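Long-range contact in Lin2722 protein (Listeria innocua, PDB 3DS8), which is of unknown function but has an alpha/beta-hydrolase fold and is probably a serine hydrolase whose substrate is not known: residues A[179-190]-A[219-227]. Numbering follows the deposited sequence.
Sequences GELSEDNPTDGI and DAVHQTLHE. With SO4 (sulfate ion), chain B.
Asp188 and His222 are joined twice, through side chains and through backbone. His222 ND1 donates to Asp188 OD2 over 2.7 Å, and the carboxylate oxygen lies close to the imidazole plane. The nitrogen meets it on the syn side but 34° out of the carboxylate plane. The two flat groups are turned 50° against each other. Beside this bond, His222 N donates to Asp188 O at 2.8 Å, and the same carbonyl receives a C-H...O contact from Val221 CA. At the other end of the ring, His222 NE2 gives a fairly straight bond of 2.9 Å to O2 of a sulfate ion, probably from the crystallisation liquor, which Ser12 and the backbone of Asn103 also hold. Ile190 lies across one ring face, its CB 4.1 Å from the centroid in a CH-pi contact, and its CG1 touches the side-chain amide of Gln223 in van der Waals contact.

The carboxylate is set from its own loop. With chi1 at 74°, Asp188 CG sits between backbone N and carbonyl carbon, and OD1 turns back to accept from Ile190 N at 2.9 Å, closing an Asx turn; Val191 N donates to OD1 as well. OD1 is thus gripped by two loop amides, and OD2 accepts from the imidazole. Farther out, Leu181 CD2 presses on Val221 CG1 at 3.3 Å, tighter than usual, and Leu225 CD2 packs against Gly179 N near the end of strand 173-180.

The loops that follow strands 173-180 and 209-216 carry the acid and histidine of what is probably a Ser102-His222-Asp188 catalytic triad, with Ser102 on a GxSxG nucleophile elbow. The bond from ND1 to Asp188 probably holds the ring with NE2 turned toward the sulfate-occupied site near Ser102, consistent with a charge relay.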
ATOM      1  N   GLY A 179     -12.269  -0.759   5.362  1.00 14.71           N
ATOM      2  CA  GLY A 179     -13.213  -0.609   6.487  1.00 14.97           C
ATOM      3  C   GLY A 179     -14.648  -0.349   6.047  1.00 15.91           C
ATOM      4  O   GLY A 179     -14.923   0.250   4.990  1.00 14.69           O
ATOM      5  N   GLU A 180     -15.579  -0.801   6.874  1.00 16.60           N
ATOM      6  CA  GLU A 180     -16.973  -0.572   6.691  1.00 18.12           C
ATOM      7  C   GLU A 180     -17.514  -0.256   8.120  1.00 17.56           C
ATOM      8  O   GLU A 180     -17.369  -1.077   9.063  1.00 17.45           O
ATOM      9  CB  GLU A 180     -17.599  -1.829   6.077  1.00 18.19           C
ATOM     10  CG  GLU A 180     -19.003  -1.732   5.872  1.00 22.92           C
ATOM     11  CD  GLU A 180     -19.594  -2.930   5.140  1.00 21.89           C
ATOM     12  OE1 GLU A 180     -19.397  -4.095   5.570  1.00 27.85           O
ATOM     13  OE2 GLU A 180     -20.324  -2.667   4.179  1.00 28.97           O
ATOM     14  N   LEU A 181     -18.105   0.918   8.306  1.00 17.59           N
ATOM     15  CA  LEU A 181     -18.499   1.313   9.655  1.00 17.74           C
ATOM     16  C   LEU A 181     -19.574   0.376  10.179  1.00 18.14           C
ATOM     17  O   LEU A 181     -19.613   0.081  11.373  1.00 17.94           O
ATOM     18  CB  LEU A 181     -18.949   2.770   9.742  1.00 17.86           C
ATOM     19  CG  LEU A 181     -17.803   3.759   9.432  1.00 19.55           C
ATOM     20  CD1 LEU A 181     -18.332   5.139   9.459  1.00 21.25           C
ATOM     21  CD2 LEU A 181     -16.619   3.591  10.410  1.00 20.17           C
ATOM     22  N   SER A 182     -20.443  -0.083   9.291  1.00 19.01           N
ATOM     23  CA  SER A 182     -21.412  -1.093   9.671  1.00 20.25           C
ATOM     24  C   SER A 182     -21.891  -1.770   8.399  1.00 20.87           C
ATOM     25  O   SER A 182     -21.692  -1.242   7.296  1.00 19.32           O
ATOM     26  CB  SER A 182     -22.634  -0.472  10.383  1.00 21.39           C
ATOM     27  OG  SER A 182     -23.531   0.040   9.429  1.00 25.62           O
ATOM     28  N   GLU A 183     -22.553  -2.921   8.551  1.00 21.16           N
ATOM     29  CA  GLU A 183     -23.061  -3.645   7.360  1.00 22.56           C
ATOM     30  C   GLU A 183     -23.994  -2.819   6.514  1.00 22.23           C
ATOM     31  O   GLU A 183     -24.064  -3.013   5.327  1.00 22.94           O
ATOM     32  CB  GLU A 183     -23.787  -4.937   7.722  1.00 23.60           C
ATOM     33  CG  GLU A 183     -22.872  -6.060   8.110  1.00 29.30           C
ATOM     34  CD  GLU A 183     -22.334  -5.876   9.498  1.00 31.58           C
ATOM     35  OE1 GLU A 183     -22.847  -4.958  10.175  1.00 36.56           O
ATOM     36  OE2 GLU A 183     -21.442  -6.646   9.920  1.00 36.17           O
ATOM     37  N   ASP A 184     -24.745  -1.911   7.136  1.00 23.18           N
ATOM     38  CA  ASP A 184     -25.665  -1.047   6.402  1.00 22.35           C
ATOM     39  C   ASP A 184     -25.080   0.330   6.090  1.00 21.63           C
ATOM     40  O   ASP A 184     -25.799   1.231   5.693  1.00 21.25           O
ATOM     41  CB  ASP A 184     -27.003  -0.918   7.139  1.00 24.12           C
ATOM     42  CG  ASP A 184     -26.855  -0.468   8.582  1.00 26.69           C
ATOM     43  OD1 ASP A 184     -25.807   0.133   8.907  1.00 28.70           O
ATOM     44  OD2 ASP A 184     -27.806  -0.714   9.391  1.00 28.17           O
ATOM     45  N   ASN A 185     -23.784   0.498   6.304  1.00 20.43           N
ATOM     46  CA  ASN A 185     -23.125   1.777   6.017  1.00 19.79           C
ATOM     47  C   ASN A 185     -21.739   1.518   5.426  1.00 18.43           C
ATOM     48  O   ASN A 185     -20.738   1.571   6.137  1.00 17.17           O
ATOM     49  CB  ASN A 185     -23.016   2.610   7.278  1.00 19.62           C
ATOM     50  CG  ASN A 185     -22.584   4.028   7.002  1.00 20.13           C
ATOM     51  OD1 ASN A 185     -22.598   4.490   5.846  1.00 20.67           O
ATOM     52  ND2 ASN A 185     -22.159   4.717   8.053  1.00 21.39           N
ATOM     53  N   PRO A 186     -21.693   1.159   4.132  1.00 19.21           N
ATOM     54  CA  PRO A 186     -20.474   0.661   3.469  1.00 18.52           C
ATOM     55  C   PRO A 186     -19.489   1.791   3.134  1.00 17.04           C
ATOM     56  O   PRO A 186     -19.204   2.111   1.974  1.00 15.92           O
ATOM     57  CB  PRO A 186     -21.026  -0.081   2.243  1.00 19.99           C
ATOM     58  CG  PRO A 186     -22.211   0.568   1.931  1.00 20.75           C
ATOM     59  CD  PRO A 186     -22.828   1.125   3.197  1.00 21.65           C
ATOM     60  N   THR A 187     -18.993   2.411   4.191  1.00 15.87           N
ATOM     61  CA  THR A 187     -17.952   3.425   4.084  1.00 14.75           C
ATOM     62  C   THR A 187     -17.061   3.260   5.295  1.00 15.30           C
ATOM     63  O   THR A 187     -17.510   2.757   6.315  1.00 15.32           O
ATOM     64  CB  THR A 187     -18.529   4.836   4.038  1.00 16.13           C
ATOM     65  OG1 THR A 187     -17.475   5.824   3.986  1.00 16.46           O
ATOM     66  CG2 THR A 187     -19.408   5.079   5.220  1.00 14.64           C
ATOM     67  N   ASP A 188     -15.811   3.673   5.186  1.00 14.99           N
ATOM     68  CA  ASP A 188     -14.969   3.825   6.378  1.00 15.06           C
ATOM     69  C   ASP A 188     -15.066   5.186   7.059  1.00 14.35           C
ATOM     70  O   ASP A 188     -14.326   5.461   8.004  1.00 14.65           O
ATOM     71  CB  ASP A 188     -13.517   3.428   6.086  1.00 15.68           C
ATOM     72  CG  ASP A 188     -12.745   4.436   5.252  1.00 16.78           C
ATOM     73  OD1 ASP A 188     -13.234   5.574   4.998  1.00 16.83           O
ATOM     74  OD2 ASP A 188     -11.604   4.055   4.845  1.00 18.05           O
ATOM     75  N   GLY A 189     -15.999   6.032   6.597  1.00 14.07           N
ATOM     76  CA  GLY A 189     -16.218   7.342   7.120  1.00 14.60           C
ATOM     77  C   GLY A 189     -15.765   8.388   6.097  1.00 15.07           C
ATOM     78  O   GLY A 189     -16.253   9.525   6.086  1.00 16.28           O
ATOM     79  N   ILE A 190     -14.826   7.998   5.231  1.00 14.87           N
ATOM     80  CA  ILE A 190     -14.258   8.882   4.212  1.00 15.46           C
ATOM     81  C   ILE A 190     -14.335   8.225   2.829  1.00 15.92           C
ATOM     82  O   ILE A 190     -14.806   8.850   1.855  1.00 16.48           O
ATOM     83  CB  ILE A 190     -12.806   9.243   4.526  1.00 16.08           C
ATOM     84  CG1 ILE A 190     -12.742  10.121   5.793  1.00 18.24           C
ATOM     85  CG2 ILE A 190     -12.151  10.034   3.348  1.00 16.27           C
ATOM     86  CD1 ILE A 190     -13.223  11.545   5.556  1.00 22.02           C
ATOM     87  N   ASP A 219     -14.920   0.927  14.921  1.00 21.07           N
ATOM     88  CA  ASP A 219     -13.450   0.997  15.043  1.00 22.12           C
ATOM     89  C   ASP A 219     -12.668   0.986  13.721  1.00 21.63           C
ATOM     90  O   ASP A 219     -11.450   1.189  13.726  1.00 21.20           O
ATOM     91  CB  ASP A 219     -12.899  -0.080  15.983  1.00 24.17           C
ATOM     92  CG  ASP A 219     -13.228  -1.519  15.559  1.00 29.14           C
ATOM     93  OD1 ASP A 219     -13.606  -1.790  14.393  1.00 37.38           O
ATOM     94  OD2 ASP A 219     -13.124  -2.408  16.461  1.00 37.83           O
ATOM     95  N   ALA A 220     -13.360   0.727  12.606  1.00 19.83           N
ATOM     96  CA  ALA A 220     -12.718   0.625  11.311  1.00 19.43           C
ATOM     97  C   ALA A 220     -12.673   1.958  10.590  1.00 18.47           C
ATOM     98  O   ALA A 220     -12.648   1.995   9.357  1.00 19.16           O
ATOM     99  CB  ALA A 220     -13.441  -0.423  10.453  1.00 18.62           C
ATOM    100  N   VAL A 221     -12.687   3.049  11.340  1.00 17.77           N
ATOM    101  CA  VAL A 221     -12.741   4.374  10.714  1.00 17.91           C
ATOM    102  C   VAL A 221     -11.465   4.701   9.970  1.00 16.46           C
ATOM    103  O   VAL A 221     -10.382   4.289  10.352  1.00 16.42           O
ATOM    104  CB  VAL A 221     -13.052   5.476  11.719  1.00 18.54           C
ATOM    105  CG1 VAL A 221     -14.479   5.324  12.210  1.00 22.57           C
ATOM    106  CG2 VAL A 221     -12.055   5.493  12.858  1.00 19.50           C
ATOM    107  N   HIS A 222     -11.621   5.457   8.893  1.00 16.54           N
ATOM    108  CA  HIS A 222     -10.562   5.749   7.934  1.00 15.81           C
ATOM    109  C   HIS A 222      -9.259   6.204   8.585  1.00 16.07           C
ATOM    110  O   HIS A 222      -8.200   5.679   8.265  1.00 16.40           O
ATOM    111  CB  HIS A 222     -11.020   6.850   6.955  1.00 16.11           C
ATOM    112  CG  HIS A 222     -10.079   7.053   5.822  1.00 16.56           C
ATOM    113  ND1 HIS A 222      -9.856   6.080   4.862  1.00 16.44           N
ATOM    114  CD2 HIS A 222      -9.300   8.109   5.487  1.00 18.08           C
ATOM    115  CE1 HIS A 222      -8.965   6.531   3.996  1.00 18.01           C
ATOM    116  NE2 HIS A 222      -8.604   7.752   4.355  1.00 18.69           N
ATOM    117  N   GLN A 223      -9.368   7.174   9.482  1.00 15.66           N
ATOM    118  CA  GLN A 223      -8.240   7.931   9.998  1.00 17.54           C
ATOM    119  C   GLN A 223      -7.221   7.039  10.753  1.00 16.77           C
ATOM    120  O   GLN A 223      -6.011   7.333  10.757  1.00 17.54           O
ATOM    121  CB  GLN A 223      -8.757   9.046  10.923  1.00 19.25           C
ATOM    122  CG  GLN A 223      -9.448  10.182  10.188  1.00 24.00           C
ATOM    123  CD  GLN A 223     -10.960   9.995   9.823  1.00 27.47           C
ATOM    124  OE1 GLN A 223     -11.552   8.919   9.959  1.00 21.57           O
ATOM    125  NE2 GLN A 223     -11.579  11.117   9.367  1.00 28.36           N
ATOM    126  N   THR A 224      -7.723   5.972  11.365  1.00 15.49           N
ATOM    127  CA  THR A 224      -6.909   5.078  12.181  1.00 16.20           C
ATOM    128  C   THR A 224      -6.898   3.619  11.692  1.00 14.61           C
ATOM    129  O   THR A 224      -6.515   2.681  12.423  1.00 14.79           O
ATOM    130  CB  THR A 224      -7.347   5.194  13.653  1.00 16.51           C
ATOM    131  OG1 THR A 224      -8.760   4.988  13.800  1.00 17.35           O
ATOM    132  CG2 THR A 224      -6.988   6.600  14.161  1.00 17.84           C
ATOM    133  N   LEU A 225      -7.345   3.390  10.464  1.00 14.07           N
ATOM    134  CA  LEU A 225      -7.501   2.021   9.978  1.00 14.34           C
ATOM    135  C   LEU A 225      -6.154   1.242   9.916  1.00 15.02           C
ATOM    136  O   LEU A 225      -6.102   0.034  10.090  1.00 15.13           O
ATOM    137  CB  LEU A 225      -8.196   2.016   8.599  1.00 14.47           C
ATOM    138  CG  LEU A 225      -8.585   0.647   8.037  1.00 14.13           C
ATOM    139  CD1 LEU A 225      -9.580  -0.086   8.931  1.00 14.59           C
ATOM    140  CD2 LEU A 225      -9.131   0.835   6.569  1.00 15.10           C
ATOM    141  N   HIS A 226      -5.081   1.970   9.651  1.00 14.63           N
ATOM    142  CA  HIS A 226      -3.692   1.433   9.694  1.00 14.04           C
ATOM    143  C   HIS A 226      -3.163   1.134  11.121  1.00 14.36           C
ATOM    144  O   HIS A 226      -2.045   0.612  11.246  1.00 13.96           O
ATOM    145  CB  HIS A 226      -2.759   2.396   9.009  1.00 15.49           C
ATOM    146  CG  HIS A 226      -2.651   3.712   9.703  1.00 13.79           C
ATOM    147  ND1 HIS A 226      -3.739   4.524   9.934  1.00 16.75           N
ATOM    148  CD2 HIS A 226      -1.578   4.365  10.206  1.00 16.86           C
ATOM    149  CE1 HIS A 226      -3.344   5.606  10.581  1.00 16.73           C
ATOM    150  NE2 HIS A 226      -2.038   5.530  10.775  1.00 15.40           N
ATOM    151  N   GLU A 227      -3.982   1.402  12.134  1.00 14.56           N
ATOM    152  CA  GLU A 227      -3.638   1.145  13.536  1.00 14.81           C
ATOM    153  C   GLU A 227      -4.488   0.080  14.215  1.00 15.15           C
ATOM    154  O   GLU A 227      -4.272  -0.230  15.382  1.00 14.62           O
ATOM    155  CB  GLU A 227      -3.750   2.407  14.360  1.00 14.37           C
ATOM    156  CG  GLU A 227      -2.709   3.455  13.902  1.00 17.24           C
ATOM    157  CD  GLU A 227      -2.663   4.704  14.751  1.00 19.24           C
ATOM    158  OE1 GLU A 227      -3.739   5.147  15.195  1.00 23.01           O
ATOM    159  OE2 GLU A 227      -1.532   5.260  14.972  1.00 21.11           O
TER
HETATM  160  S   SO4 B 255      -6.328   9.996   1.895  1.00 23.64           S
HETATM  161  O1  SO4 B 255      -6.960   9.083   0.916  1.00 23.03           O
HETATM  162  O2  SO4 B 255      -6.949   9.869   3.201  1.00 25.94           O
HETATM  163  O3  SO4 B 255      -4.907   9.674   2.071  1.00 15.87           O
HETATM  164  O4  SO4 B 255      -6.505  11.389   1.387  1.00 24.36           O